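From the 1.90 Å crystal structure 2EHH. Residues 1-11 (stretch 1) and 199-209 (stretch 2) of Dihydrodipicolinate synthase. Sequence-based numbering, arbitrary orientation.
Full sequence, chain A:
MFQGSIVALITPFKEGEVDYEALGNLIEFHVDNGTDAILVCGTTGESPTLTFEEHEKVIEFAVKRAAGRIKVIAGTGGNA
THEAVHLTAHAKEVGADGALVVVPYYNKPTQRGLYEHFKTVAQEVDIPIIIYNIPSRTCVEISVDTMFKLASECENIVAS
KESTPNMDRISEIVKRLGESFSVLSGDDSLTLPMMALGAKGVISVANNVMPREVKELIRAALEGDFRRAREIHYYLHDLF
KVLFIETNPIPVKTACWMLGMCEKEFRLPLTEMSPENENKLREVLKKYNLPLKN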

# COMPACT_ATOMS: atom_id res chain seq x y z
N MET A 1 27.28 -19.71 8.10
CA MET A 1 28.58 -19.08 8.48
C MET A 1 28.53 -17.56 8.39
O MET A 1 29.33 -16.87 9.03
CB MET A 1 29.71 -19.62 7.60
N PHE A 2 27.61 -17.02 7.59
CA PHE A 2 27.47 -15.56 7.52
C PHE A 2 26.62 -15.22 8.72
O PHE A 2 25.46 -15.61 8.81
CB PHE A 2 26.78 -15.12 6.23
CG PHE A 2 27.69 -15.12 5.03
CD1 PHE A 2 28.92 -14.48 5.09
CD2 PHE A 2 27.32 -15.77 3.86
CE1 PHE A 2 29.79 -14.49 4.00
CE2 PHE A 2 28.18 -15.79 2.77
CZ PHE A 2 29.41 -15.15 2.84
N GLN A 3 27.21 -14.49 9.66
CA GLN A 3 26.52 -14.16 10.89
C GLN A 3 27.16 -12.95 11.56
O GLN A 3 28.14 -12.41 11.06
CB GLN A 3 26.57 -15.40 11.80
CG GLN A 3 26.92 -15.20 13.27
CD GLN A 3 28.32 -14.68 13.50
OE1 GLN A 3 29.18 -14.76 12.62
NE2 GLN A 3 28.56 -14.14 14.68
N GLY A 4 26.57 -12.52 12.67
CA GLY A 4 27.11 -11.41 13.42
C GLY A 4 26.84 -10.00 12.93
O GLY A 4 25.79 -9.71 12.36
N SER A 5 27.82 -9.13 13.17
CA SER A 5 27.73 -7.73 12.78
C SER A 5 28.46 -7.49 11.46
O SER A 5 29.69 -7.53 11.40
CB SER A 5 28.34 -6.87 13.89
OG SER A 5 28.25 -5.49 13.57
N ILE A 6 27.68 -7.24 10.41
CA ILE A 6 28.20 -6.99 9.07
C ILE A 6 27.86 -5.56 8.68
O ILE A 6 26.72 -5.13 8.80
CB ILE A 6 27.56 -7.95 8.04
CG1 ILE A 6 27.82 -9.40 8.45
CG2 ILE A 6 28.11 -7.68 6.64
CD1 ILE A 6 27.17 -10.43 7.54
N VAL A 7 28.85 -4.81 8.21
CA VAL A 7 28.61 -3.43 7.83
C VAL A 7 28.44 -3.22 6.33
O VAL A 7 29.25 -3.71 5.53
CB VAL A 7 29.75 -2.50 8.34
CG1 VAL A 7 31.08 -2.92 7.72
CG2 VAL A 7 29.44 -1.05 7.99
N ALA A 8 27.37 -2.54 5.94
CA ALA A 8 27.14 -2.22 4.53
C ALA A 8 27.98 -0.95 4.41
O ALA A 8 27.54 0.15 4.75
CB ALA A 8 25.65 -1.92 4.28
N LEU A 9 29.22 -1.12 3.97
CA LEU A 9 30.16 -0.02 3.87
C LEU A 9 29.87 1.02 2.80
O LEU A 9 29.55 0.69 1.66
CB LEU A 9 31.57 -0.57 3.68
CG LEU A 9 32.72 0.30 4.16
CD1 LEU A 9 32.72 0.33 5.68
CD2 LEU A 9 34.04 -0.26 3.65
N ILE A 10 30.00 2.29 3.17
CA ILE A 10 29.81 3.38 2.22
C ILE A 10 31.04 3.35 1.31
O ILE A 10 32.05 2.74 1.66
CB ILE A 10 29.82 4.75 2.93
CG1 ILE A 10 31.11 4.91 3.74
CG2 ILE A 10 28.60 4.88 3.83
CD1 ILE A 10 31.34 6.31 4.28
N THR A 11 30.95 4.01 0.16
CA THR A 11 32.09 4.08 -0.75
C THR A 11 32.54 5.54 -0.79
O THR A 11 31.86 6.40 -1.36
CB THR A 11 31.71 3.65 -2.18
OG1 THR A 11 31.26 2.29 -2.17
CG2 THR A 11 32.93 3.75 -3.11
N ALA A 199 17.08 -15.08 13.27
CA ALA A 199 18.03 -14.46 12.33
C ALA A 199 19.41 -14.61 12.97
O ALA A 199 19.52 -14.65 14.19
CB ALA A 199 17.70 -12.99 12.13
N LYS A 200 20.45 -14.67 12.15
CA LYS A 200 21.79 -14.86 12.68
C LYS A 200 22.68 -13.63 12.73
O LYS A 200 23.85 -13.71 13.11
CB LYS A 200 22.48 -15.98 11.89
CG LYS A 200 21.74 -17.31 12.02
CD LYS A 200 22.33 -18.38 11.12
CE LYS A 200 21.58 -19.70 11.26
NZ LYS A 200 22.10 -20.73 10.31
N GLY A 201 22.13 -12.48 12.37
CA GLY A 201 22.91 -11.26 12.40
C GLY A 201 22.25 -10.16 11.60
O GLY A 201 21.06 -10.21 11.31
N VAL A 202 23.04 -9.15 11.23
CA VAL A 202 22.54 -8.02 10.47
C VAL A 202 23.57 -7.45 9.50
O VAL A 202 24.77 -7.46 9.78
CB VAL A 202 22.09 -6.87 11.42
CG1 VAL A 202 23.27 -6.43 12.29
CG2 VAL A 202 21.57 -5.69 10.60
N ILE A 203 23.10 -7.00 8.35
CA ILE A 203 23.97 -6.32 7.39
C ILE A 203 23.46 -4.91 7.65
O ILE A 203 22.42 -4.50 7.13
CB ILE A 203 23.74 -6.79 5.95
CG1 ILE A 203 24.28 -8.22 5.80
CG2 ILE A 203 24.46 -5.86 4.98
CD1 ILE A 203 24.18 -8.80 4.40
N SER A 204 24.20 -4.23 8.52
CA SER A 204 23.89 -2.90 9.04
C SER A 204 24.42 -1.64 8.37
O SER A 204 25.45 -1.64 7.70
CB SER A 204 24.31 -2.89 10.52
OG SER A 204 24.35 -1.59 11.07
N VAL A 205 23.67 -0.55 8.58
CA VAL A 205 24.03 0.77 8.09
C VAL A 205 24.64 1.50 9.30
O VAL A 205 25.68 2.15 9.19
CB VAL A 205 22.78 1.56 7.60
CG1 VAL A 205 23.12 3.04 7.44
CG2 VAL A 205 22.31 1.00 6.27
N ALA A 206 23.98 1.37 10.45
CA ALA A 206 24.43 2.01 11.69
C ALA A 206 25.84 1.59 12.07
O ALA A 206 26.55 2.31 12.77
CB ALA A 206 23.46 1.69 12.83
N ASN A 207 26.24 0.41 11.61
CA ASN A 207 27.56 -0.15 11.86
C ASN A 207 28.68 0.77 11.38
O ASN A 207 29.79 0.73 11.90
CB ASN A 207 27.71 -1.49 11.13
CG ASN A 207 27.73 -2.65 12.07
OD1 ASN A 207 27.96 -2.47 13.27
ND2 ASN A 207 27.52 -3.84 11.55
N ASN A 208 28.38 1.57 10.37
CA ASN A 208 29.35 2.50 9.80
C ASN A 208 29.87 3.52 10.81
O ASN A 208 31.01 3.98 10.69
CB ASN A 208 28.74 3.25 8.62
CG ASN A 208 28.76 2.45 7.34
OD1 ASN A 208 29.79 2.34 6.68
ND2 ASN A 208 27.61 1.88 6.97
N VAL A 209 29.05 3.87 11.80
CA VAL A 209 29.46 4.87 12.77
C VAL A 209 29.58 4.43 14.23
O VAL A 209 30.30 5.05 15.00
CB VAL A 209 28.55 6.11 12.69
CG1 VAL A 209 28.63 6.69 11.28
CG2 VAL A 209 27.12 5.73 13.02
O HOH W 1 30.32 -3.96 14.19

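Residues 4-8 and 201-204 pair as parallel strands: their N-to-C directions differ by 16° and their axes approach to 4.3 Å. The register runs Gly-4 with Gly-201, Ser-5 with Val-202, Ile-6 with Ile-203 and Val-7 with Ser-204. Five backbone hydrogen bonds fix it, alternating in direction as parallel pairing requires. Gly-4 N donates to Lys-200 O (3.0 Å) and Val-202 N to Gly-4 O (3.0 Å); Ile-6 N then donates to Val-202 O (3.0 Å), Ser-204 N to Ile-6 O (2.7 Å), and Ala-8 N to Ser-204 O (2.8 Å). The last is nearly linear, with an N-H...O angle of 174°.

The glycine pair is close, at 4.3 Å between Gly-4 CA and Gly-201 CA. An ideal CB on Gly-201 would lie 2.4 Å from Gly-4 O, a clash, and the phi/psi of 164/-161° by itself calls for glycine. Gly-4 has a positive phi of 79°, which likewise favours glycine.

On the face shared by Ile-6 and Ile-203, Ile-6 CG2 packs 4.0 Å from Ile-203 CG1, while Ala-8 CB reaches within 4.2 Å of Ile-203 CG2.

Beyond the second strand, the 3-10 segment 206-208 brings two asparagine side chains back to the first. Asn-207 ND2 donates to both Ser-5 OG (2.7 Å) and Ile-6 O (3.1 Å), so Ile-6 O accepts from a side chain as well as from Ser-204 N. Water 1 closes a second link, accepting from Ser-5 OG (2.6 Å) and donating to Asn-207 OD1 (2.9 Å). Asn-208 ND2 continues the ladder where strand pairing gives out: it donates to Ala-8 O (2.8 Å, 172°) and to Val-205 O (3.0 Å), tying the turn to the first stretch. The turn is braced internally by Asn-207 N donating to Ser-204 OG (2.8 Å).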